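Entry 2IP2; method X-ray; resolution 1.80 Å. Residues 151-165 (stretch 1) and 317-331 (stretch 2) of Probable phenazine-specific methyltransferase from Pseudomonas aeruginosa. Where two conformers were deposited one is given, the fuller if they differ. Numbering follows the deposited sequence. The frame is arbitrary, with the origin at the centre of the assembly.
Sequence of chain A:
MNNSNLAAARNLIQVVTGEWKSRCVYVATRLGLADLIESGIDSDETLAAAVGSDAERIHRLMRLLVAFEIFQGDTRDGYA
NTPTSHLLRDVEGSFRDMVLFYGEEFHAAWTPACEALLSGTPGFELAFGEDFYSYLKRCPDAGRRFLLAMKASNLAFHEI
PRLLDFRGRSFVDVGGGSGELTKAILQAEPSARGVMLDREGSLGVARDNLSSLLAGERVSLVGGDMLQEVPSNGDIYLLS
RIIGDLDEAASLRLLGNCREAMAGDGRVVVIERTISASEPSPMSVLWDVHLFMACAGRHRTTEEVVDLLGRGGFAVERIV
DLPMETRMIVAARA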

# COMPACT_ATOMS: atom_id res chain seq x y z
N LYS A 151 -10.73 -1.67 18.61
CA LYS A 151 -9.84 -1.82 19.76
C LYS A 151 -8.39 -1.40 19.53
O LYS A 151 -7.69 -1.05 20.51
N ALA A 152 -7.91 -1.42 18.27
CA ALA A 152 -6.54 -0.97 17.99
C ALA A 152 -6.34 0.47 18.49
O ALA A 152 -5.24 0.86 18.92
N SER A 153 -7.42 1.24 18.49
CA SER A 153 -7.42 2.64 18.94
C SER A 153 -7.53 2.82 20.47
O SER A 153 -7.47 3.94 20.97
N ASN A 154 -7.64 1.71 21.20
CA ASN A 154 -7.46 1.71 22.65
C ASN A 154 -6.07 2.21 23.04
O ASN A 154 -5.84 2.62 24.18
N LEU A 155 -5.15 2.20 22.05
CA LEU A 155 -3.84 2.83 22.23
C LEU A 155 -4.00 4.28 22.69
O LEU A 155 -3.30 4.74 23.60
N ALA A 156 -4.92 5.01 22.06
CA ALA A 156 -5.10 6.42 22.38
C ALA A 156 -5.81 6.52 23.73
O ALA A 156 -5.41 7.32 24.59
N PHE A 157 -6.86 5.71 23.91
CA PHE A 157 -7.67 5.74 25.14
C PHE A 157 -6.84 5.48 26.38
O PHE A 157 -7.15 6.03 27.42
N HIS A 158 -5.83 4.60 26.30
CA HIS A 158 -5.03 4.26 27.47
C HIS A 158 -4.14 5.41 27.88
O HIS A 158 -3.75 5.50 29.07
N GLU A 159 -3.80 6.28 26.93
CA GLU A 159 -3.07 7.53 27.25
C GLU A 159 -3.91 8.53 28.00
O GLU A 159 -3.36 9.32 28.76
N ILE A 160 -5.22 8.53 27.79
CA ILE A 160 -6.06 9.58 28.37
C ILE A 160 -5.94 9.71 29.92
O ILE A 160 -5.63 10.81 30.44
N PRO A 161 -6.15 8.61 30.66
CA PRO A 161 -6.01 8.71 32.12
C PRO A 161 -4.57 8.89 32.60
O PRO A 161 -4.37 9.08 33.82
N ARG A 162 -3.59 8.79 31.70
CA ARG A 162 -2.19 9.17 32.01
C ARG A 162 -2.00 10.68 31.83
O ARG A 162 -1.16 11.27 32.50
N LEU A 163 -2.76 11.30 30.93
CA LEU A 163 -2.66 12.77 30.73
C LEU A 163 -3.61 13.57 31.63
O LEU A 163 -3.34 14.72 31.95
N LEU A 164 -4.74 12.98 32.00
CA LEU A 164 -5.69 13.66 32.87
C LEU A 164 -5.75 12.93 34.18
O LEU A 164 -5.58 11.71 34.23
N ASP A 165 -6.03 13.66 35.26
CA ASP A 165 -6.12 13.06 36.56
C ASP A 165 -7.59 12.69 36.87
O ASP A 165 -8.42 13.55 37.06
N GLU A 317 -7.74 24.82 26.81
CA GLU A 317 -6.67 24.82 27.79
C GLU A 317 -5.42 24.08 27.30
O GLU A 317 -4.28 24.46 27.59
N ARG A 318 -5.65 23.00 26.56
CA ARG A 318 -4.55 22.13 26.17
C ARG A 318 -4.93 21.44 24.91
O ARG A 318 -6.08 21.04 24.77
N ILE A 319 -3.95 21.23 24.02
CA ILE A 319 -4.14 20.30 22.90
C ILE A 319 -3.03 19.30 22.97
O ILE A 319 -1.84 19.70 23.01
N VAL A 320 -3.37 18.01 22.94
CA VAL A 320 -2.34 16.96 23.01
C VAL A 320 -2.47 16.01 21.81
O VAL A 320 -3.59 15.60 21.47
N ASP A 321 -1.35 15.67 21.16
CA ASP A 321 -1.33 14.66 20.12
C ASP A 321 -1.27 13.28 20.72
O ASP A 321 -0.28 12.94 21.40
N LEU A 322 -2.31 12.50 20.47
CA LEU A 322 -2.38 11.10 20.95
C LEU A 322 -1.97 10.10 19.85
O LEU A 322 -1.82 10.49 18.69
N PRO A 323 -1.78 8.81 20.20
CA PRO A 323 -1.48 7.83 19.15
C PRO A 323 -2.52 7.75 18.03
O PRO A 323 -3.70 8.10 18.23
N MET A 324 -2.05 7.27 16.87
CA MET A 324 -2.85 7.01 15.69
C MET A 324 -3.61 8.24 15.24
O MET A 324 -4.83 8.19 15.03
N GLU A 325 -2.86 9.35 15.12
CA GLU A 325 -3.37 10.59 14.56
C GLU A 325 -4.63 11.13 15.28
O GLU A 325 -5.45 11.79 14.66
N THR A 326 -4.76 10.89 16.59
CA THR A 326 -5.96 11.42 17.28
C THR A 326 -5.56 12.59 18.18
O THR A 326 -4.40 12.69 18.58
N ARG A 327 -6.49 13.48 18.44
CA ARG A 327 -6.16 14.68 19.20
C ARG A 327 -6.94 14.65 20.47
O ARG A 327 -8.08 14.16 20.48
N MET A 328 -6.38 15.23 21.53
CA MET A 328 -7.16 15.41 22.77
C MET A 328 -7.20 16.91 22.97
O MET A 328 -6.15 17.53 23.09
N ILE A 329 -8.40 17.48 22.98
CA ILE A 329 -8.56 18.94 23.20
C ILE A 329 -9.30 19.13 24.54
O ILE A 329 -10.47 18.73 24.66
N VAL A 330 -8.61 19.72 25.53
CA VAL A 330 -9.22 20.00 26.84
C VAL A 330 -9.69 21.47 26.89
O VAL A 330 -8.92 22.39 26.56
N ALA A 331 -10.95 21.69 27.26
CA ALA A 331 -11.44 23.07 27.34
C ALA A 331 -12.16 23.25 28.69
O ALA A 331 -12.73 22.30 29.24

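Helix 154-163 packs against two adjacent antiparallel strands joined by a tight turn. The helix axis runs 25° from the direction of the second strand and 141° from that of the first. The two stretches bury 633 Å² between them, and most of the contact is apolar.

Leu163 has the largest covered area. Its CA-to-CB bond points toward the hairpin, with chi1 m and chi2 t. This places CD1 among three side chains. CD1 of Leu163 is 3.3 Å from CD2 of Leu322, 3.5 Å from CG1 of Val320 and 3.6 Å from CE of Met328. These three residues come from both arms of the hairpin, so one methyl group contacts the two together. Val320 is in the t rotamer. Leu322 is m, t, and its CA-to-CB bond also points toward the helix stretch. CD1 of Leu322 lies 4.2 Å from CG1 of Ile160, and CD2 of Leu322 lies 4.1 Å from CB of Glu159.

Met328 reaches the same area from the second strand, with chi1 t, chi2 t and chi3 p. SD of Met328 is 4.3 Å from CG1 of Ile160. CE of Met328 is also 3.7 Å from CD2 of Leu164. Leu164 is the first residue to leave helical geometry. Its CA-to-CB bond points sideways, but the end of the side chain comes nearer the hairpin. CD2 of Leu164 also sits 4.0 Å from CG2 of Val330.

Met324 covers the next largest area after Leu163, in the turn between the strands. Its chi1 is m; chi2 (-146°) and chi3 (21°) lie between wells. Its CA-to-CB bond points toward stretch 1. SD of Met324 is 3.8 Å from O of Ala152 and 4.5 Å from CD2 of Leu155.

Pro323 packs beside it. CG of Pro323 is 3.8 Å from O of Leu155, and CD of Pro323 is 3.9 Å from CA of Ala156. The backbones come close here: the CA atoms of Ala156 and Pro323 are 5.1 Å apart. The Ala156 CA-to-CB bond points sideways, and CB of Ala156 is 3.4 Å from CG2 of Thr326 and 4.2 Å from CB of Leu322.

One hydrogen bond joins the stretches. NH1 of Arg318 donates to O of Leu163 at 3.2 Å, with the acceptor at the edge of the guanidinium. Two salt bridges lie within single stretches. NH1 of Arg162 forms a very short one, 2.4 Å, with OE2 of Glu159. NH2 of Arg327 forms the other with OD1 of Asp321 at 2.8 Å.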

# COMPACT_ATOMS: atom_id res chain seq x y z
CB LYS A 151 -9.92 -3.24 20.30
CG LYS A 151 -11.21 -3.49 21.07
CD LYS A 151 -11.06 -4.79 21.82
CE LYS A 151 -11.91 -4.84 23.05
NZ LYS A 151 -11.83 -6.22 23.69
CB ALA A 152 -6.22 -1.10 16.49
CB SER A 153 -8.48 3.44 18.18
OG SER A 153 -8.00 3.74 16.87
CB ASN A 154 -7.73 0.31 23.25
CG ASN A 154 -9.24 -0.03 23.29
OD1 ASN A 154 -10.09 0.78 22.87
ND2 ASN A 154 -9.57 -1.22 23.76
CB LEU A 155 -3.00 2.76 20.94
CG LEU A 155 -1.94 1.65 20.80
CD1 LEU A 155 -2.55 0.27 20.58
CD2 LEU A 155 -0.94 1.97 19.70
CB ALA A 156 -5.87 7.13 21.30
CB PHE A 157 -8.82 4.72 25.10
CG PHE A 157 -9.95 5.07 24.14
CD1 PHE A 157 -10.06 6.34 23.54
CD2 PHE A 157 -10.92 4.11 23.83
CE1 PHE A 157 -11.14 6.64 22.65
CE2 PHE A 157 -11.98 4.40 22.96
CZ PHE A 157 -12.08 5.66 22.36
CB HIS A 158 -4.19 2.98 27.26
CG HIS A 158 -5.00 1.72 27.19
ND1 HIS A 158 -5.97 1.40 28.11
CD2 HIS A 158 -4.99 0.70 26.30
CE1 HIS A 158 -6.51 0.24 27.81
NE2 HIS A 158 -5.95 -0.20 26.70
CB GLU A 159 -2.51 8.25 26.03
CG GLU A 159 -1.11 7.79 25.61
CD GLU A 159 -0.06 7.95 26.70
OE1 GLU A 159 0.33 9.10 27.09
OE2 GLU A 159 0.36 6.88 27.19
CB ILE A 160 -7.53 9.52 27.83
CG1 ILE A 160 -7.53 10.06 26.40
CG2 ILE A 160 -8.49 10.38 28.66
CD1 ILE A 160 -8.77 9.75 25.66
CB PRO A 161 -6.56 7.38 32.61
CG PRO A 161 -6.29 6.43 31.45
CD PRO A 161 -6.56 7.25 30.23
CB ARG A 162 -1.15 8.43 31.15
CG ARG A 162 -1.12 6.90 31.31
CD ARG A 162 -0.02 6.21 30.45
NE ARG A 162 -0.27 4.77 30.30
CZ ARG A 162 -0.54 4.14 29.14
NH1 ARG A 162 -0.57 4.81 27.99
NH2 ARG A 162 -0.78 2.83 29.13
CB LEU A 163 -2.91 13.15 29.28
CG LEU A 163 -1.96 12.70 28.16
CD1 LEU A 163 -2.76 12.68 26.84
CD2 LEU A 163 -0.71 13.60 28.02
CB LEU A 164 -7.10 13.72 32.23
CG LEU A 164 -7.28 14.19 30.77
CD1 LEU A 164 -8.74 14.46 30.47
CD2 LEU A 164 -6.54 15.45 30.46
CB ASP A 165 -5.52 14.05 37.61
CG ASP A 165 -5.30 13.42 39.01
OD1 ASP A 165 -5.74 12.28 39.31
OD2 ASP A 165 -4.68 14.13 39.84
CB GLU A 317 -7.16 24.15 29.06
CG GLU A 317 -6.03 23.68 29.98
CD GLU A 317 -6.51 22.74 31.05
OE1 GLU A 317 -7.64 22.97 31.57
OE2 GLU A 317 -5.78 21.76 31.35
CB ARG A 318 -4.45 21.00 27.17
CG ARG A 318 -3.30 20.98 28.00
CD ARG A 318 -3.58 19.93 29.05
NE ARG A 318 -2.65 18.83 28.89
CZ ARG A 318 -2.61 17.79 29.70
NH1 ARG A 318 -3.46 17.71 30.72
NH2 ARG A 318 -1.71 16.85 29.48
CB ILE A 319 -4.12 21.04 21.54
CG1 ILE A 319 -5.19 22.13 21.52
CG2 ILE A 319 -4.29 20.04 20.34
CD1 ILE A 319 -5.14 23.01 20.25
CB VAL A 320 -2.48 16.15 24.35
CG1 VAL A 320 -1.47 14.95 24.44
CG2 VAL A 320 -2.34 17.04 25.56
CB ASP A 321 -0.14 14.86 19.18
CG ASP A 321 -0.27 16.12 18.33
OD1 ASP A 321 -1.37 16.70 18.31
OD2 ASP A 321 0.72 16.52 17.68
CB LEU A 322 -3.80 10.78 21.49
CG LEU A 322 -4.52 11.62 22.55
CD1 LEU A 322 -6.00 11.12 22.61
CD2 LEU A 322 -3.86 11.48 23.93
CB PRO A 323 -1.41 6.48 19.91
CG PRO A 323 -1.11 6.84 21.31
CD PRO A 323 -1.76 8.20 21.55
CB MET A 324 -3.80 5.85 15.94
CG MET A 324 -3.13 4.79 16.80
SD MET A 324 -3.67 3.16 16.36
CE MET A 324 -4.29 3.46 14.67
CB GLU A 325 -3.58 10.48 13.03
CG GLU A 325 -2.30 10.24 12.19
CD GLU A 325 -1.27 11.38 12.28
OE1 GLU A 325 -1.68 12.54 12.44
OE2 GLU A 325 -0.06 11.10 12.17
CB THR A 326 -6.76 10.35 18.09
OG1 THR A 326 -7.48 10.96 19.19
CG2 THR A 326 -5.88 9.32 18.65
CB ARG A 327 -6.61 15.91 18.46
CG ARG A 327 -5.59 16.98 18.46
CD ARG A 327 -5.14 17.16 17.01
NE ARG A 327 -3.70 17.29 16.89
CZ ARG A 327 -3.08 17.53 15.73
NH1 ARG A 327 -3.76 17.68 14.60
NH2 ARG A 327 -1.77 17.63 15.73
CB MET A 328 -6.50 14.74 23.97
CG MET A 328 -7.30 14.99 25.31
SD MET A 328 -6.53 14.20 26.75
CE MET A 328 -5.18 15.35 27.04
CB ILE A 329 -9.33 19.58 22.03
CG1 ILE A 329 -8.53 19.43 20.70
CG2 ILE A 329 -9.62 21.07 22.30
CD1 ILE A 329 -9.40 19.62 19.43
CB VAL A 330 -8.28 19.63 28.01
CG1 VAL A 330 -9.04 19.80 29.36
CG2 VAL A 330 -7.79 18.18 27.88
CB ALA A 331 -12.36 23.39 26.17